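Local coordinates for protein TRAP dicarboxylate transporter-DctP subunit (PDB 4NHB) that binds sn-glycerol-3-phosphate as the periplasmic solute-binding subunit of a TRAP transporter, and probably delivers it to the membrane components for uptake, at residues A[73-78]-A[90-95]; A[124-129]-A[325-330]; A[151-156]-A[168-173]. All coordinates share one frame; numbering follows the deposited sequence.

Interaction 1: residues A[73-78]-A[90-95]; sequences GKEDAY and CATGTQ. With G3P (sn-glycerol-3-phosphate), chain P.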
loop_
_atom_site.group_PDB
_atom_site.type_symbol
_atom_site.label_atom_id
_atom_site.label_comp_id
_atom_site.label_asym_id
_atom_site.label_seq_id
_atom_site.Cartn_x
_atom_site.Cartn_y
_atom_site.Cartn_z
ATOM N N GLY A 73 6.445 16.193 1.086
ATOM C CA GLY A 73 5.061 16.296 0.642
ATOM C C GLY A 73 4.244 15.001 0.738
ATOM O O GLY A 73 4.764 13.897 0.951
ATOM N N LYS A 74 2.941 15.142 0.581
ATOM C CA LYS A 74 2.049 14.000 0.595
ATOM C C LYS A 74 2.031 13.370 -0.812
ATOM O O LYS A 74 2.677 13.891 -1.712
ATOM C CB LYS A 74 0.645 14.433 0.993
ATOM C CG LYS A 74 0.534 15.025 2.389
ATOM C CD LYS A 74 -0.928 15.163 2.806
ATOM C CE LYS A 74 -1.118 16.167 3.955
ATOM N NZ LYS A 74 -0.760 17.568 3.561
ATOM N N GLU A 75 1.308 12.263 -0.987
ATOM C CA GLU A 75 1.480 11.425 -2.187
ATOM C C GLU A 75 1.306 12.216 -3.485
ATOM O O GLU A 75 2.110 12.105 -4.394
ATOM C CB GLU A 75 0.493 10.266 -2.185
ATOM C CG GLU A 75 0.599 9.329 -0.959
ATOM C CD GLU A 75 -0.441 9.644 0.099
ATOM O OE1 GLU A 75 -0.371 10.727 0.685
ATOM O OE2 GLU A 75 -1.338 8.818 0.353
ATOM N N ASP A 76 0.248 13.012 -3.575
ATOM C CA ASP A 76 0.020 13.712 -4.832
ATOM C C ASP A 76 1.248 14.530 -5.195
ATOM O O ASP A 76 1.732 14.452 -6.324
ATOM C CB ASP A 76 -1.217 14.599 -4.762
ATOM C CG ASP A 76 -2.476 13.819 -4.915
ATOM O OD1 ASP A 76 -2.392 12.572 -5.036
ATOM O OD2 ASP A 76 -3.548 14.457 -4.901
ATOM N N ALA A 77 1.784 15.286 -4.235
ATOM C CA ALA A 77 2.960 16.102 -4.533
ATOM C C ALA A 77 4.201 15.307 -4.871
ATOM O O ALA A 77 4.892 15.636 -5.820
ATOM C CB ALA A 77 3.274 17.037 -3.397
ATOM N N TYR A 78 4.512 14.269 -4.099
ATOM C CA TYR A 78 5.785 13.615 -4.357
ATOM C C TYR A 78 5.666 12.714 -5.596
ATOM O O TYR A 78 6.664 12.515 -6.260
ATOM C CB TYR A 78 6.397 12.916 -3.115
ATOM C CG TYR A 78 5.722 11.649 -2.586
ATOM C CD1 TYR A 78 5.651 10.489 -3.350
ATOM C CD2 TYR A 78 5.195 11.622 -1.315
ATOM C CE1 TYR A 78 5.060 9.346 -2.860
ATOM C CE2 TYR A 78 4.625 10.473 -0.781
ATOM C CZ TYR A 78 4.571 9.330 -1.538
ATOM O OH TYR A 78 4.001 8.184 -0.979
ATOM N N CYS A 90 10.086 7.205 -5.600
ATOM C CA CYS A 90 9.086 7.378 -4.539
ATOM C C CYS A 90 8.487 6.032 -4.204
ATOM O O CYS A 90 8.511 5.133 -5.031
ATOM C CB CYS A 90 7.986 8.387 -4.928
ATOM S SG CYS A 90 6.845 7.918 -6.222
ATOM N N ALA A 91 8.010 5.888 -2.964
ATOM C CA ALA A 91 7.282 4.693 -2.533
ATOM C C ALA A 91 5.828 5.083 -2.307
ATOM O O ALA A 91 5.548 6.021 -1.547
ATOM C CB ALA A 91 7.858 4.160 -1.227
ATOM N N THR A 92 4.914 4.387 -2.963
ATOM C CA THR A 92 3.504 4.637 -2.739
ATOM C C THR A 92 2.701 3.432 -3.205
ATOM O O THR A 92 3.292 2.423 -3.675
ATOM C CB THR A 92 3.077 5.979 -3.393
ATOM O OG1 THR A 92 1.832 6.412 -2.839
ATOM C CG2 THR A 92 2.905 5.865 -4.899
ATOM N N GLY A 93 1.379 3.520 -3.065
ATOM C CA GLY A 93 0.490 2.455 -3.436
ATOM C C GLY A 93 -0.516 2.796 -4.539
ATOM O O GLY A 93 -0.162 3.329 -5.599
ATOM N N THR A 94 -1.781 2.458 -4.301
ATOM C CA THR A 94 -2.785 2.592 -5.356
ATOM C C THR A 94 -3.211 4.051 -5.611
ATOM O O THR A 94 -4.183 4.319 -6.364
ATOM C CB THR A 94 -4.022 1.756 -5.048
ATOM O OG1 THR A 94 -4.487 2.115 -3.742
ATOM C CG2 THR A 94 -3.713 0.233 -5.129
ATOM N N GLN A 95 -2.505 4.984 -4.968
ATOM C CA GLN A 95 -2.569 6.401 -5.313
ATOM C C GLN A 95 -2.298 6.581 -6.817
ATOM O O GLN A 95 -2.830 7.468 -7.473
ATOM C CB GLN A 95 -1.548 7.194 -4.493
ATOM C CG GLN A 95 -1.839 7.315 -2.951
ATOM C CD GLN A 95 -1.400 6.075 -2.142
ATOM O OE1 GLN A 95 -1.133 4.997 -2.696
ATOM N NE2 GLN A 95 -1.323 6.236 -0.838
HETATM O O1 G3P P . -2.090 1.837 -1.307
HETATM C C1 G3P P . -3.026 2.776 -0.866
HETATM C C2 G3P P . -2.905 2.964 0.652
HETATM O O2 G3P P . -1.605 3.387 0.960
HETATM C C3 G3P P . -3.924 4.017 1.118
HETATM O O1P G3P P . -4.244 3.779 2.451
HETATM O O4P G3P P . -2.076 4.251 3.451
HETATM O O2P G3P P . -3.755 6.146 3.194
HETATM O O3P G3P P . -4.124 4.388 4.923
HETATM P P G3P P . -3.503 4.705 3.566
#

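Interaction 2: residues A[124-129]-A[325-330]; sequences GKTFDL and DSADSY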
loop_
_atom_site.group_PDB
_atom_site.type_symbol
_atom_site.label_atom_id
_atom_site.label_comp_id
_atom_site.label_asym_id
_atom_site.label_seq_id
_atom_site.Cartn_x
_atom_site.Cartn_y
_atom_site.Cartn_z
ATOM N N GLY A 124 4.090 -12.451 -10.358
ATOM C CA GLY A 124 3.703 -13.244 -11.500
ATOM C C GLY A 124 2.934 -12.398 -12.490
ATOM O O GLY A 124 3.168 -11.179 -12.635
ATOM N N LYS A 125 1.987 -13.038 -13.149
ATOM C CA LYS A 125 1.327 -12.467 -14.307
ATOM C C LYS A 125 0.366 -11.334 -13.899
ATOM O O LYS A 125 0.085 -10.445 -14.690
ATOM C CB LYS A 125 0.557 -13.564 -15.053
ATOM C CG LYS A 125 0.023 -13.158 -16.430
ATOM C CD LYS A 125 1.145 -13.020 -17.484
ATOM C CE LYS A 125 0.598 -12.649 -18.880
ATOM N NZ LYS A 125 -0.662 -13.376 -19.193
ATOM N N THR A 126 -0.158 -11.391 -12.679
ATOM C CA THR A 126 -1.150 -10.396 -12.253
ATOM C C THR A 126 -0.529 -8.986 -12.273
ATOM O O THR A 126 -1.113 -8.029 -12.789
ATOM C CB THR A 126 -1.679 -10.681 -10.864
ATOM O OG1 THR A 126 -2.242 -12.000 -10.813
ATOM C CG2 THR A 126 -2.758 -9.665 -10.510
ATOM N N PHE A 127 0.662 -8.872 -11.694
ATOM C CA PHE A 127 1.396 -7.615 -11.698
ATOM C C PHE A 127 1.724 -7.152 -13.102
ATOM O O PHE A 127 1.618 -5.971 -13.423
ATOM C CB PHE A 127 2.704 -7.795 -10.939
ATOM C CG PHE A 127 3.565 -6.553 -10.899
ATOM C CD1 PHE A 127 3.431 -5.651 -9.877
ATOM C CD2 PHE A 127 4.535 -6.317 -11.875
ATOM C CE1 PHE A 127 4.227 -4.529 -9.833
ATOM C CE2 PHE A 127 5.318 -5.181 -11.832
ATOM C CZ PHE A 127 5.169 -4.301 -10.820
ATOM N N ASP A 128 2.173 -8.082 -13.939
ATOM C CA ASP A 128 2.482 -7.745 -15.327
ATOM C C ASP A 128 1.256 -7.166 -16.034
ATOM O O ASP A 128 1.361 -6.131 -16.688
ATOM C CB ASP A 128 2.976 -8.975 -16.097
ATOM C CG ASP A 128 4.367 -9.415 -15.679
ATOM O OD1 ASP A 128 4.992 -8.752 -14.834
ATOM O OD2 ASP A 128 4.833 -10.450 -16.193
ATOM N N LEU A 129 0.094 -7.809 -15.872
ATOM C CA LEU A 129 -1.125 -7.337 -16.536
ATOM C C LEU A 129 -1.513 -5.948 -16.043
ATOM O O LEU A 129 -1.890 -5.102 -16.829
ATOM C CB LEU A 129 -2.291 -8.310 -16.336
ATOM C CG LEU A 129 -2.125 -9.623 -17.104
ATOM C CD1 LEU A 129 -3.055 -10.690 -16.576
ATOM C CD2 LEU A 129 -2.408 -9.335 -18.567
ATOM N N ASP A 325 -8.780 -12.973 -13.391
ATOM C CA ASP A 325 -8.506 -14.356 -13.770
ATOM C C ASP A 325 -7.078 -14.776 -13.412
ATOM O O ASP A 325 -6.859 -15.915 -12.964
ATOM C CB ASP A 325 -8.714 -14.563 -15.277
ATOM C CG ASP A 325 -10.178 -14.656 -15.677
ATOM O OD1 ASP A 325 -11.065 -14.812 -14.815
ATOM O OD2 ASP A 325 -10.438 -14.572 -16.887
ATOM N N SER A 326 -6.098 -13.896 -13.647
ATOM C CA SER A 326 -4.704 -14.241 -13.354
ATOM C C SER A 326 -4.507 -14.420 -11.859
ATOM O O SER A 326 -3.780 -15.321 -11.428
ATOM C CB SER A 326 -3.703 -13.215 -13.901
ATOM O OG SER A 326 -3.878 -11.917 -13.337
ATOM N N ALA A 327 -5.149 -13.571 -11.053
ATOM C CA ALA A 327 -4.998 -13.679 -9.611
ATOM C C ALA A 327 -5.567 -14.992 -9.146
ATOM O O ALA A 327 -4.954 -15.682 -8.316
ATOM C CB ALA A 327 -5.704 -12.547 -8.908
ATOM N N ASP A 328 -6.748 -15.320 -9.666
ATOM C CA ASP A 328 -7.388 -16.583 -9.318
ATOM C C ASP A 328 -6.540 -17.785 -9.740
ATOM O O ASP A 328 -6.572 -18.818 -9.087
ATOM C CB ASP A 328 -8.781 -16.711 -9.933
ATOM C CG ASP A 328 -9.427 -18.057 -9.623
ATOM O OD1 ASP A 328 -9.746 -18.307 -8.435
ATOM O OD2 ASP A 328 -9.597 -18.881 -10.560
ATOM N N SER A 329 -5.781 -17.664 -10.817
ATOM C CA SER A 329 -4.962 -18.791 -11.252
ATOM C C SER A 329 -3.915 -19.173 -10.206
ATOM O O SER A 329 -3.448 -20.310 -10.181
ATOM C CB SER A 329 -4.309 -18.519 -12.596
ATOM O OG SER A 329 -3.193 -17.655 -12.498
ATOM N N TYR A 330 -3.534 -18.226 -9.348
ATOM C CA TYR A 330 -2.484 -18.466 -8.364
ATOM C C TYR A 330 -3.019 -18.952 -7.009
ATOM O O TYR A 330 -2.248 -19.168 -6.046
ATOM C CB TYR A 330 -1.616 -17.215 -8.162
ATOM C CG TYR A 330 -0.727 -16.841 -9.341
ATOM C CD1 TYR A 330 0.467 -17.523 -9.588
ATOM C CD2 TYR A 330 -1.079 -15.799 -10.198
ATOM C CE1 TYR A 330 1.275 -17.183 -10.660
ATOM C CE2 TYR A 330 -0.275 -15.447 -11.251
ATOM C CZ TYR A 330 0.905 -16.153 -11.488
ATOM O OH TYR A 330 1.706 -15.802 -12.552
#

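Interaction 3: residues A[151-156]-A[168-173]; sequences RHFYSK and MRMRVP. With G3P (sn-glycerol-3-phosphate), chain P.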
loop_
_atom_site.group_PDB
_atom_site.type_symbol
_atom_site.label_atom_id
_atom_site.label_comp_id
_atom_site.label_asym_id
_atom_site.label_seq_id
_atom_site.Cartn_x
_atom_site.Cartn_y
_atom_site.Cartn_z
ATOM N N ARG A 151 -5.982 -4.884 5.825
ATOM C CA ARG A 151 -6.624 -3.772 6.562
ATOM C C ARG A 151 -7.649 -4.321 7.545
ATOM O O ARG A 151 -8.444 -5.191 7.188
ATOM C CB ARG A 151 -7.308 -2.783 5.606
ATOM C CG ARG A 151 -6.382 -2.263 4.462
ATOM C CD ARG A 151 -6.997 -1.095 3.682
ATOM N NE ARG A 151 -7.006 0.146 4.452
ATOM C CZ ARG A 151 -6.251 1.213 4.205
ATOM N NH1 ARG A 151 -6.317 2.261 4.999
ATOM N NH2 ARG A 151 -5.423 1.254 3.175
ATOM N N HIS A 152 -7.615 -3.796 8.767
ATOM C CA HIS A 152 -8.535 -4.149 9.846
ATOM C C HIS A 152 -9.160 -2.869 10.393
ATOM O O HIS A 152 -8.509 -1.807 10.390
ATOM C CB HIS A 152 -7.770 -4.867 10.958
ATOM C CG HIS A 152 -7.037 -6.073 10.472
ATOM N ND1 HIS A 152 -7.675 -7.085 9.794
ATOM C CD2 HIS A 152 -5.725 -6.414 10.514
ATOM C CE1 HIS A 152 -6.798 -8.019 9.474
ATOM N NE2 HIS A 152 -5.600 -7.630 9.887
ATOM N N PHE A 153 -10.400 -2.966 10.863
ATOM C CA PHE A 153 -11.093 -1.790 11.397
ATOM C C PHE A 153 -10.544 -1.379 12.750
ATOM O O PHE A 153 -10.154 -2.220 13.549
ATOM C CB PHE A 153 -12.607 -2.033 11.487
ATOM C CG PHE A 153 -13.253 -2.124 10.162
ATOM C CD1 PHE A 153 -13.527 -0.988 9.450
ATOM C CD2 PHE A 153 -13.542 -3.360 9.600
ATOM C CE1 PHE A 153 -14.102 -1.054 8.198
ATOM C CE2 PHE A 153 -14.099 -3.443 8.358
ATOM C CZ PHE A 153 -14.393 -2.282 7.653
ATOM N N TYR A 154 -10.480 -0.068 12.972
ATOM C CA TYR A 154 -10.231 0.490 14.284
ATOM C C TYR A 154 -11.360 1.514 14.576
ATOM O O TYR A 154 -11.780 2.234 13.671
ATOM C CB TYR A 154 -8.849 1.171 14.365
ATOM C CG TYR A 154 -8.609 2.267 13.338
ATOM C CD1 TYR A 154 -8.962 3.578 13.611
ATOM C CD2 TYR A 154 -8.020 1.993 12.086
ATOM C CE1 TYR A 154 -8.765 4.559 12.713
ATOM C CE2 TYR A 154 -7.813 2.979 11.186
ATOM C CZ TYR A 154 -8.191 4.277 11.490
ATOM O OH TYR A 154 -7.995 5.321 10.620
ATOM N N SER A 155 -11.844 1.559 15.822
ATOM C CA SER A 155 -12.939 2.463 16.189
ATOM C C SER A 155 -13.059 2.673 17.697
ATOM O O SER A 155 -12.506 1.917 18.496
ATOM C CB SER A 155 -14.260 1.911 15.689
ATOM O OG SER A 155 -14.372 0.561 16.067
ATOM N N LYS A 156 -13.831 3.679 18.083
ATOM C CA LYS A 156 -14.055 3.942 19.508
ATOM C C LYS A 156 -14.918 2.861 20.158
ATOM O O LYS A 156 -14.672 2.482 21.291
ATOM C CB LYS A 156 -14.631 5.347 19.712
ATOM C CG LYS A 156 -13.631 6.407 19.290
ATOM C CD LYS A 156 -14.049 7.820 19.612
ATOM C CE LYS A 156 -12.920 8.784 19.268
ATOM N NZ LYS A 156 -13.349 10.213 19.286
ATOM N N MET A 168 -21.395 6.457 11.864
ATOM C CA MET A 168 -19.974 6.358 12.201
ATOM C C MET A 168 -19.152 7.078 11.178
ATOM O O MET A 168 -19.200 6.723 10.035
ATOM C CB MET A 168 -19.513 4.913 12.203
ATOM C CG MET A 168 -19.846 4.165 13.457
ATOM S SD MET A 168 -18.865 2.668 13.501
ATOM C CE MET A 168 -17.451 3.211 14.439
ATOM N N ARG A 169 -18.412 8.091 11.593
ATOM C CA ARG A 169 -17.586 8.834 10.676
ATOM C C ARG A 169 -16.265 8.088 10.541
ATOM O O ARG A 169 -15.399 8.217 11.391
ATOM C CB ARG A 169 -17.320 10.239 11.210
ATOM C CG ARG A 169 -18.566 11.128 11.293
ATOM C CD ARG A 169 -18.272 12.420 12.051
ATOM N NE ARG A 169 -19.090 13.524 11.543
ATOM C CZ ARG A 169 -20.370 13.731 11.862
ATOM N NH1 ARG A 169 -21.020 14.772 11.347
ATOM N NH2 ARG A 169 -21.005 12.908 12.700
ATOM N N MET A 170 -16.098 7.300 9.486
ATOM C CA MET A 170 -14.822 6.560 9.359
ATOM C C MET A 170 -13.868 7.217 8.359
ATOM O O MET A 170 -14.242 7.554 7.242
ATOM C CB MET A 170 -15.057 5.108 8.957
ATOM C CG MET A 170 -15.985 4.344 9.829
ATOM S SD MET A 170 -15.327 3.967 11.427
ATOM C CE MET A 170 -14.456 2.460 11.098
ATOM N N ARG A 171 -12.616 7.353 8.750
ATOM C CA ARG A 171 -11.601 7.791 7.803
ATOM C C ARG A 171 -11.497 6.808 6.648
ATOM O O ARG A 171 -11.597 5.616 6.845
ATOM C CB ARG A 171 -10.252 7.904 8.484
ATOM C CG ARG A 171 -9.177 8.516 7.573
ATOM C CD ARG A 171 -8.206 7.424 7.041
ATOM N NE ARG A 171 -7.380 7.899 5.935
ATOM C CZ ARG A 171 -6.337 7.237 5.445
ATOM N NH1 ARG A 171 -5.988 6.064 5.950
ATOM N NH2 ARG A 171 -5.668 7.736 4.433
ATOM N N VAL A 172 -11.293 7.334 5.451
ATOM C CA VAL A 172 -10.936 6.519 4.306
ATOM C C VAL A 172 -9.872 7.272 3.551
ATOM O O VAL A 172 -9.825 8.484 3.620
ATOM C CB VAL A 172 -12.129 6.254 3.358
ATOM C CG1 VAL A 172 -13.216 5.508 4.102
ATOM C CG2 VAL A 172 -12.663 7.542 2.803
ATOM N N PRO A 173 -8.992 6.550 2.865
ATOM C CA PRO A 173 -8.027 7.201 1.975
ATOM C C PRO A 173 -8.770 7.886 0.841
ATOM O O PRO A 173 -9.836 7.392 0.469
ATOM C CB PRO A 173 -7.223 6.021 1.420
ATOM C CG PRO A 173 -7.231 4.993 2.498
ATOM C CD PRO A 173 -8.695 5.116 3.042
HETATM O O1 G3P P . -2.090 1.837 -1.307
HETATM C C1 G3P P . -3.026 2.776 -0.866
HETATM C C2 G3P P . -2.905 2.964 0.652
HETATM O O2 G3P P . -1.605 3.387 0.960
HETATM C C3 G3P P . -3.924 4.017 1.118
HETATM O O1P G3P P . -4.244 3.779 2.451
HETATM O O4P G3P P . -2.076 4.251 3.451
HETATM O O2P G3P P . -3.755 6.146 3.194
HETATM O O3P G3P P . -4.124 4.388 4.923
HETATM P P G3P P . -3.503 4.705 3.566
HETATM O O HOH W 1 -7.134 4.384 8.121
#

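Interaction 1: residues A[73-78]-A[90-95]
Helix 75-84 lies against the end of strand 89-92, and two side chains one turn apart on the helix, E75 and Y78, do the gripping. Y78 takes the crowded rotamer, its CG between the backbone N and the carbonyl carbon (chi1 71°), which folds the ring back over its own helix: CA of E75 sits against one face, offset toward the rim. The phenol tip thereby reaches the strand, where OH lies 2.7 Å from O of A91 in a weak hydrogen bond and has OG1 of T92 as a longer, also weak partner. CD1 packs 3.5 Å from CB of C90, whose sulfur stands at the ring edge as a Cys sulfur-aromatic contact.

E75 bends at chi2 (99°), so its carboxylate doubles toward Q95, itself bent at chi2 (81°). NE2 of Q95 donates to OE2 of E75 over 2.8 Å along a nearly straight path, in the amide plane but onto the anti lone pair, with the carboxylate turned steeply against the amide. The same NE2 also points a weak bond at O2 of the ligand, while OE1 accepts a weak one from N of G93. E75, a second-shell residue, and N of G93 together probably fix the amide's rotation. Beside it, N of T94 donates to O1 of sn-glycerol-3-phosphate (3.1 Å), making this strand-to-3-10 turn one wall of the periplasmic binding-protein ligand pocket.

Interaction 2: residues A[124-129]-A[325-330]
Y330, just past the end of helix 320-329, reaches across to the first turn of helix 125-131, and its side chain can be followed outward atom by atom. CB leaves with CG anti to the carbonyl carbon (chi1 -69°), which directs the ring at the neighbouring helix. Along one side of the ring, CD2 and then CE2 pass OG1 of T126, each at 4.0 Å. CE2 and CZ also close on N of K125, CZ at 3.7 Å. At the tip, OH accepts a hydrogen bond from N of K125 (2.8 Å, N-H...O angle 162°), and CB of K125 rests alongside the same oxygen. G124, the N-cap residue, lets OH come within 3.4 Å of its CA.

The two short helical segments run almost antiparallel, 166° between directions, with axes 8.9 Å apart. Between them OG1 of T126 donates to OG of S326 (3.0 Å), and OG in turn bonds to the carbonyl of I323 one turn back. CD1 of L129 packs against CB and OG of S326. H117 and A121 of helix 115-122 touch the Y330 ring as well.

Between the helices the contact is thus made largely by hydroxyls, and the phenol oxygen satisfies an N-H that the first turn of a helix cannot pair with its own carbonyls.

Interaction 3: residues A[151-156]-A[168-173]
A turn at chi3 (73°) in R151 and an earlier bend at chi2 (-104°) in R171 bring two guanidinium groups to one phosphate. R151 leaves strand 146-155 with CG anti to the carbonyl carbon and extends before it turns; R171 leaves strand 169-172 with CG anti to the backbone N (chi1 -173°). NH1 of R171 comes in at the edge of the R151 guanidinium, 3.9 Å from NH1 of R151, a close approach of like charges probably offset by the phosphate oxygen O3P that both share. Both NH1 groups donate to O3P of sn-glycerol-3-phosphate, that of R171 at 2.7 Å. From there the arginines diverge: NH2 of R171 takes O2P at 2.8 Å, whereas NH2 of R151 takes the ester oxygen O1P at 2.9 Å. All four bonds are nearly straight, and each arginine spans two oxygens.

Other partners fix the guanidiniums. NE of R151 forms a salt bridge with D210, NH2 of R171 also bonds to the carbonyl of M192, and the backbone N of P173 lies over one face of the R171 group. A water accepts from NH1 of R171 and hydrogen-bonds to OH of Y154; it lies in plane at the edge of both the Y154 ring and the R171 guanidinium. P173 closes in with CG 3.2 Å from O1P.

Away from the ligand, methionine methyls carry the contact. M170, bent at chi2 and chi3, curls CE to within 3.7 Å of the carbonyl O of Y154 and against CD1 of F153, while CE of M168 meets CB of S155.

No direct hydrogen bond joins the two segments; the phosphate and one water bridge them instead. With K37 also bonded to the ligand, the phosphate is probably held as the dianion, its charge offset in good part by the two arginines.

Interactions 1 and 3 are buried and share the ligand, yet they serve opposite ends of it: residues 90-95 contact the glycerol hydroxyls through a backbone N-H and an amide, whereas residues 151-156 and 168-173 meet the phosphate with charge. Strands 89-92 and 146-155 belong to the same mixed sheet, while strand 169-172 pairs with 188-191 in a separate one. Interaction 2 is partly buried near the C-terminus, about 9 Å from interaction 1 and about 17 Å from interaction 3 at the nearest atoms. It pairs two helices through neutral hydroxyls and one backbone N-H, closing a long chain excursion in which interaction 3 is nested. Formal charge, rather than polarity, is concentrated at the phosphate end of the pocket.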